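Local atomic coordinates of member of s1p family of ribosomal proteins (Pyrococcus furiosus, PDB entry 5YH1), a protein that probably acts as an exonuclease on nucleic acids, the chain here being its manganese-binding DHH domain region, one piece of a longer S1-type protein. Residues K9-I12 / E13-D17; A44-M47 / I48-I52; E420-R423 / K424-L427. All coordinates share one frame; numbering follows the deposited sequence.

Contact 1. Residues K9-I12 / E13-D17; sequences KRKI and EEELD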
loop_
_atom_site.group_PDB
_atom_site.type_symbol
_atom_site.label_atom_id
_atom_site.label_comp_id
_atom_site.label_asym_id
_atom_site.label_seq_id
_atom_site.Cartn_x
_atom_site.Cartn_y
_atom_site.Cartn_z
ATOM N N LYS A 9 22.722 36.972 15.220
ATOM C CA LYS A 9 22.728 35.633 14.637
ATOM C C LYS A 9 24.089 34.956 14.827
ATOM O O LYS A 9 24.159 33.797 15.232
ATOM C CB LYS A 9 22.367 35.688 13.147
ATOM C CG LYS A 9 22.179 34.319 12.509
ATOM C CD LYS A 9 21.668 34.413 11.083
ATOM C CE LYS A 9 21.436 33.029 10.500
ATOM N NZ LYS A 9 20.593 33.079 9.275
ATOM N N ARG A 10 25.161 35.687 14.547
ATOM C CA ARG A 10 26.517 35.152 14.670
ATOM C C ARG A 10 26.824 34.682 16.094
ATOM O O ARG A 10 27.483 33.665 16.286
ATOM C CB ARG A 10 27.534 36.204 14.219
ATOM C CG ARG A 10 28.990 35.772 14.300
ATOM C CD ARG A 10 29.920 36.888 13.840
ATOM N NE ARG A 10 31.211 36.848 14.532
ATOM C CZ ARG A 10 31.430 37.273 15.780
ATOM N NH1 ARG A 10 30.445 37.779 16.522
ATOM N NH2 ARG A 10 32.652 37.184 16.303
ATOM N N LYS A 11 26.342 35.423 17.084
ATOM C CA LYS A 11 26.536 35.076 18.486
ATOM C C LYS A 11 25.685 33.875 18.889
ATOM O O LYS A 11 26.092 33.064 19.726
ATOM C CB LYS A 11 26.176 36.272 19.367
ATOM C CG LYS A 11 26.631 36.158 20.808
ATOM C CD LYS A 11 28.137 36.315 20.931
ATOM C CE LYS A 11 28.587 36.011 22.347
ATOM N NZ LYS A 11 30.068 35.967 22.442
ATOM N N ILE A 12 24.489 33.780 18.313
ATOM C CA ILE A 12 23.618 32.629 18.531
ATOM C C ILE A 12 24.262 31.349 17.980
ATOM O O ILE A 12 24.215 30.313 18.638
ATOM C CB ILE A 12 22.206 32.864 17.938
ATOM C CG1 ILE A 12 21.432 33.836 18.836
ATOM C CG2 ILE A 12 21.427 31.560 17.816
ATOM C CD1 ILE A 12 20.171 34.402 18.212
ATOM N N GLU A 13 24.879 31.431 16.800
ATOM C CA GLU A 13 25.573 30.281 16.218
ATOM C C GLU A 13 26.695 29.808 17.129
ATOM O O GLU A 13 26.893 28.603 17.295
ATOM C CB GLU A 13 26.165 30.597 14.837
ATOM C CG GLU A 13 25.164 30.996 13.758
ATOM C CD GLU A 13 24.036 29.998 13.576
ATOM O OE1 GLU A 13 24.294 28.778 13.638
ATOM O OE2 GLU A 13 22.888 30.438 13.360
ATOM N N GLU A 14 27.427 30.751 17.714
ATOM C CA GLU A 14 28.558 30.413 18.576
ATOM C C GLU A 14 28.114 29.791 19.888
ATOM O O GLU A 14 28.721 28.831 20.354
ATOM C CB GLU A 14 29.398 31.648 18.863
ATOM C CG GLU A 14 30.095 32.214 17.636
ATOM C CD GLU A 14 30.695 33.582 17.897
ATOM O OE1 GLU A 14 30.992 33.892 19.077
ATOM O OE2 GLU A 14 30.868 34.345 16.921
ATOM N N GLU A 15 27.062 30.343 20.486
ATOM C CA GLU A 15 26.497 29.775 21.709
ATOM C C GLU A 15 25.817 28.422 21.478
ATOM O O GLU A 15 25.771 27.586 22.385
ATOM C CB GLU A 15 25.525 30.757 22.359
ATOM C CG GLU A 15 26.215 31.986 22.929
ATOM C CD GLU A 15 27.211 31.642 24.031
ATOM O OE1 GLU A 15 26.801 31.019 25.037
ATOM O OE2 GLU A 15 28.400 31.995 23.884
ATOM N N LEU A 16 25.301 28.211 20.269
ATOM C CA LEU A 16 24.752 26.911 19.881
ATOM C C LEU A 16 25.853 25.863 19.805
ATOM O O LEU A 16 25.678 24.762 20.314
ATOM C CB LEU A 16 24.005 26.984 18.544
ATOM C CG LEU A 16 22.563 27.493 18.594
ATOM C CD1 LEU A 16 22.031 27.658 17.174
ATOM C CD2 LEU A 16 21.656 26.579 19.403
ATOM N N ASP A 17 26.974 26.211 19.176
ATOM C CA ASP A 17 28.165 25.353 19.166
ATOM C C ASP A 17 28.605 24.965 20.571
ATOM O O ASP A 17 28.909 23.805 20.830
ATOM C CB ASP A 17 29.337 26.044 18.467
ATOM C CG ASP A 17 29.176 26.095 16.964
ATOM O OD1 ASP A 17 28.251 25.448 16.434
ATOM O OD2 ASP A 17 29.981 26.787 16.306
#

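Contact 2. Residues A44-M47 / I48-I52; sequences AAFM and IRRAI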
loop_
_atom_site.group_PDB
_atom_site.type_symbol
_atom_site.label_atom_id
_atom_site.label_comp_id
_atom_site.label_asym_id
_atom_site.label_seq_id
_atom_site.Cartn_x
_atom_site.Cartn_y
_atom_site.Cartn_z
ATOM N N ALA A 44 28.630 12.821 16.509
ATOM C CA ALA A 44 27.232 12.470 16.232
ATOM C C ALA A 44 26.300 13.137 17.232
ATOM O O ALA A 44 25.289 13.737 16.857
ATOM C CB ALA A 44 27.042 10.955 16.258
ATOM N N ALA A 45 26.657 13.045 18.507
ATOM C CA ALA A 45 25.847 13.624 19.571
ATOM C C ALA A 45 25.834 15.146 19.494
ATOM O O ALA A 45 24.810 15.769 19.744
ATOM C CB ALA A 45 26.340 13.161 20.934
ATOM N N PHE A 46 26.972 15.738 19.150
ATOM C CA PHE A 46 27.052 17.178 18.922
ATOM C C PHE A 46 26.069 17.620 17.827
ATOM O O PHE A 46 25.300 18.560 18.020
ATOM C CB PHE A 46 28.484 17.599 18.541
ATOM C CG PHE A 46 28.582 19.010 18.022
ATOM C CD1 PHE A 46 28.672 20.083 18.896
ATOM C CD2 PHE A 46 28.561 19.269 16.657
ATOM C CE1 PHE A 46 28.746 21.388 18.414
ATOM C CE2 PHE A 46 28.633 20.569 16.174
ATOM C CZ PHE A 46 28.723 21.629 17.056
HETATM N N MSE A 47 26.097 16.938 16.686
HETATM C CA MSE A 47 25.224 17.308 15.563
HETATM C C MSE A 47 23.767 17.164 15.916
HETATM O O MSE A 47 22.954 18.021 15.576
HETATM C CB MSE A 47 25.575 16.481 14.334
HETATM C CG MSE A 47 26.840 17.042 13.696
HETATM SE SE MSE A 47 27.411 15.897 12.206
HETATM C CE MSE A 47 26.034 16.523 10.931
ATOM N N ILE A 48 23.416 16.099 16.628
ATOM C CA ILE A 48 22.023 15.870 16.995
ATOM C C ILE A 48 21.558 16.932 17.991
ATOM O O ILE A 48 20.500 17.550 17.797
ATOM C CB ILE A 48 21.801 14.421 17.488
ATOM C CG1 ILE A 48 21.915 13.465 16.296
ATOM C CG2 ILE A 48 20.443 14.253 18.147
ATOM C CD1 ILE A 48 22.095 12.010 16.662
ATOM N N ARG A 49 22.362 17.176 19.024
ATOM C CA ARG A 49 22.033 18.190 20.037
ATOM C C ARG A 49 21.905 19.586 19.416
ATOM O O ARG A 49 21.039 20.363 19.800
ATOM C CB ARG A 49 23.094 18.212 21.150
ATOM C CG ARG A 49 23.056 17.023 22.103
ATOM C CD ARG A 49 24.324 16.956 22.948
ATOM N NE ARG A 49 24.541 18.194 23.707
ATOM C CZ ARG A 49 23.887 18.525 24.819
ATOM N NH1 ARG A 49 22.978 17.726 25.346
ATOM N NH2 ARG A 49 24.147 19.671 25.416
ATOM N N ARG A 50 22.763 19.898 18.455
ATOM C CA ARG A 50 22.736 21.212 17.817
ATOM C C ARG A 50 21.444 21.422 17.025
ATOM O O ARG A 50 20.802 22.475 17.145
ATOM C CB ARG A 50 23.955 21.409 16.915
ATOM C CG ARG A 50 24.255 22.875 16.666
ATOM C CD ARG A 50 25.442 23.083 15.739
ATOM N NE ARG A 50 25.863 24.487 15.753
ATOM C CZ ARG A 50 25.212 25.489 15.155
ATOM N NH1 ARG A 50 24.087 25.260 14.473
ATOM N NH2 ARG A 50 25.685 26.734 15.240
ATOM N N ALA A 51 21.060 20.419 16.236
ATOM C CA ALA A 51 19.775 20.442 15.537
ATOM C C ALA A 51 18.625 20.704 16.506
ATOM O O ALA A 51 17.762 21.538 16.238
ATOM C CB ALA A 51 19.549 19.141 14.789
ATOM N N ILE A 52 18.636 20.013 17.646
ATOM C CA ILE A 52 17.598 20.178 18.665
ATOM C C ILE A 52 17.552 21.604 19.204
ATOM O O ILE A 52 16.476 22.196 19.342
ATOM C CB ILE A 52 17.814 19.227 19.865
ATOM C CG1 ILE A 52 17.613 17.769 19.446
ATOM C CG2 ILE A 52 16.858 19.569 21.009
ATOM C CD1 ILE A 52 18.123 16.775 20.468
#

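Contact 3. Residues E420-R423 / K424-L427; sequences EGKR and KEVL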
loop_
_atom_site.group_PDB
_atom_site.type_symbol
_atom_site.label_atom_id
_atom_site.label_comp_id
_atom_site.label_asym_id
_atom_site.label_seq_id
_atom_site.Cartn_x
_atom_site.Cartn_y
_atom_site.Cartn_z
ATOM N N GLU A 420 14.361 -16.001 -12.720
ATOM C CA GLU A 420 13.617 -17.225 -12.425
ATOM C C GLU A 420 13.916 -18.348 -13.408
ATOM O O GLU A 420 14.024 -19.515 -13.022
ATOM C CB GLU A 420 12.114 -16.947 -12.388
ATOM C CG GLU A 420 11.258 -18.198 -12.254
ATOM C CD GLU A 420 9.781 -17.889 -12.079
ATOM O OE1 GLU A 420 8.997 -18.858 -12.003
ATOM O OE2 GLU A 420 9.402 -16.697 -12.017
ATOM N N GLY A 421 14.072 -17.992 -14.680
ATOM C CA GLY A 421 14.358 -18.969 -15.716
ATOM C C GLY A 421 15.749 -19.570 -15.664
ATOM O O GLY A 421 16.020 -20.513 -16.392
ATOM N N LYS A 422 16.637 -19.034 -14.824
ATOM C CA LYS A 422 17.972 -19.610 -14.646
ATOM C C LYS A 422 18.181 -20.167 -13.225
ATOM O O LYS A 422 19.321 -20.381 -12.810
ATOM C CB LYS A 422 19.056 -18.566 -14.958
ATOM C CG LYS A 422 19.085 -18.011 -16.386
ATOM C CD LYS A 422 18.949 -19.065 -17.477
ATOM C CE LYS A 422 20.125 -20.018 -17.559
ATOM N NZ LYS A 422 21.152 -19.504 -18.500
ATOM N N ARG A 423 17.095 -20.412 -12.490
ATOM C CA ARG A 423 17.212 -20.870 -11.106
ATOM C C ARG A 423 18.004 -22.170 -10.973
ATOM O O ARG A 423 18.931 -22.257 -10.175
ATOM C CB ARG A 423 15.849 -21.066 -10.451
ATOM C CG ARG A 423 16.000 -21.532 -9.006
ATOM C CD ARG A 423 14.684 -21.573 -8.268
ATOM N NE ARG A 423 13.844 -22.648 -8.761
ATOM C CZ ARG A 423 12.645 -22.932 -8.274
ATOM N NH1 ARG A 423 11.937 -23.923 -8.797
ATOM N NH2 ARG A 423 12.150 -22.216 -7.272
ATOM N N LYS A 424 17.613 -23.172 -11.749
ATOM C CA LYS A 424 18.254 -24.484 -11.722
ATOM C C LYS A 424 19.777 -24.339 -11.888
ATOM O O LYS A 424 20.544 -24.885 -11.096
ATOM C CB LYS A 424 17.675 -25.350 -12.835
ATOM C CG LYS A 424 18.026 -26.828 -12.791
ATOM C CD LYS A 424 17.885 -27.426 -14.189
ATOM C CE LYS A 424 17.474 -28.888 -14.170
ATOM N NZ LYS A 424 18.524 -29.763 -13.584
ATOM N N GLU A 425 20.201 -23.585 -12.906
ATOM C CA GLU A 425 21.620 -23.405 -13.200
ATOM C C GLU A 425 22.351 -22.663 -12.077
ATOM O O GLU A 425 23.463 -23.026 -11.713
ATOM C CB GLU A 425 21.829 -22.657 -14.528
ATOM C CG GLU A 425 21.454 -23.445 -15.778
ATOM C CD GLU A 425 19.990 -23.298 -16.186
ATOM O OE1 GLU A 425 19.697 -23.515 -17.376
ATOM O OE2 GLU A 425 19.120 -22.966 -15.346
ATOM N N VAL A 426 21.733 -21.617 -11.545
ATOM C CA VAL A 426 22.341 -20.848 -10.467
ATOM C C VAL A 426 22.515 -21.692 -9.187
ATOM O O VAL A 426 23.580 -21.674 -8.563
ATOM C CB VAL A 426 21.530 -19.572 -10.164
ATOM C CG1 VAL A 426 22.047 -18.881 -8.914
ATOM C CG2 VAL A 426 21.598 -18.610 -11.341
ATOM N N LEU A 427 21.481 -22.439 -8.809
ATOM C CA LEU A 427 21.521 -23.203 -7.560
ATOM C C LEU A 427 22.388 -24.443 -7.672
ATOM O O LEU A 427 23.042 -24.815 -6.713
ATOM C CB LEU A 427 20.113 -23.585 -7.103
ATOM C CG LEU A 427 19.229 -22.388 -6.749
ATOM C CD1 LEU A 427 17.912 -22.881 -6.176
ATOM C CD2 LEU A 427 19.921 -21.431 -5.785
HETATM O O HOH W 1 16.487 -23.344 -15.788
#

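Contact 1. Residues K9-I12 / E13-D17
Arg10 and Glu14, one turn apart, form an i/i+4 salt bridge on the surface of alpha-helix 2-20. It works by charge alone: OE2 of Glu14 sits over the centre of one guanidinium face, 3.2 Å from CZ of Arg10, with the two flat groups 84° apart. No N-H is aimed at the oxygen. Arg10 leaves the backbone with CG opposite its own N (chi1 180°), and the turn about its CD-NE bond (chi4 -77°) lays the guanidinium face toward the carboxylate. Lys11 adds a looser charge, its NZ 4.1 Å from OE1 of Glu14, beyond salt-bridge range. Lysines and glutamates suit such a face, since their long chains keep the charge near solvent.

Lys9 and Glu13 run alongside each other, but the carboxylate of Glu13 is claimed, like that of Asp17, by Arg50 of helix 32-53.

Along the backbone the regular i/i+4 bonds continue, from Glu13 N to Lys9 O (2.9 Å) through to Leu16 N and Ile12 O. The apolar part is small: Ile12 and Leu16 lie side by side, with the branch methyl CG2 of Ile12 4.0 Å from CD1 of Leu16.

Contact 2. Residues A44-M47 / I48-I52
Ile48 opens the second segment by giving its N-H to Ala44 O (3.0 Å) while its CG1 branch folds back over that same oxygen, 3.4 Å away. Its side chain belongs to the buried face of the helix, against Leu132 and Val134 of strand 132-136 and Ile79 of helix 66-86, a setting that suits a branched aliphatic residue.

Arg49 bonds from N to Ala45 O at 2.9 Å. Its chi1 of -73° folds the stem over that carbonyl oxygen, CG resting 3.2 Å from Ala45 O. Three main-chain oxygens take N-H groups of the guanidinium: NE bonds to Ala20 O, NH2 to Arg19 O and NH1 to Ile210 O. Helix 32-53 lies between the N-terminal helix 2-20, on which Phe46 and Arg50 pack, and the parallel beta-sheet of the alpha/beta DHH domain, where Met47, Ile48 and Ala51 meet strand 132-136.

Arg50 N bonds to Phe46 O. The two side chains run alongside one another, the methylene CD of Arg50 coming obliquely to Phe46 CZ at 3.8 Å, with ring and guanidinium planes 56° apart; the ring meets the aliphatic stem, while the charged end reaches on to Asp17 and Glu13 of helix 2-20.

Ala51 closes the set: its N-H bonds to the O of selenomethionine Met47 (3.1 Å), and its short side chain allows contact with Leu132.

Contact 3. Residues E420-R423 / K424-L427
Arg423 and Leu427 make the close-packed side of this helix start, where the chain leaves a short 3-10 turn at Glu420-Gly421 and, with Lys422 at the N-cap position, enters helix 423-435. CG of Arg423 comes to 3.7 Å from CD1 of Leu427, stem against branch, and both side chains rest on Tyr369 of strand 364-369; the arginine's NH2 goes on to Gly370 O. A long aliphatic stem with a polar end fits this spot, serving apolar and hydrogen-bonding needs at once. The first helical bonds lie here too: Val426 N to Lys422 O at 3.0 Å, nearly straight at 164°, and Leu427 N to Arg423 O. Val426 is buried, its CG2 3.2 Å from Lys422 O and its side chain against Ala403.

The solvent side belongs to Lys424, exposed and paired through NZ with Glu428 one turn on. Lys422 and Glu425 meet loosely in charge only: the lysine, bent at chi2, chi3 and chi4, brings CE to 3.5 Å from OE1 of Glu425, but its NZ stays 4.4 Å from that oxygen and pairs with Asp402 instead. Glu425 turns its carboxylate back toward the preceding turn through a bend at chi2 (88°), and a water links the two parts. With an alanine in place of this glutamate, the water would probably lose one of its two acceptors and the Lys422 stem its neighbour. Gly421, whose backbone also bonds to the second subunit, shares this bridge: the water donates to Gly421 O at 2.9 Å and to Glu425 OE2 at 2.7 Å.

How the contacts relate
Contacts 1, 2 and 3 follow in series along the chain, with no overlap. Contacts 1 and 2 lie on successive helices, 2-20 and 32-53, their centres 14 Å apart, and they touch, most closely where Asp17 OD1 meets Arg50 NE at 2.7 Å. This fastens the projecting N-terminal helix to the layer beside the five-stranded parallel sheet. Contact 3 lies on the opposite side of the chain's centre, about 49 Å from contact 2 and 61 Å from contact 1 between centres, where helix 423-435 follows the six-stranded mixed sheet. All three lie away from the manganese site.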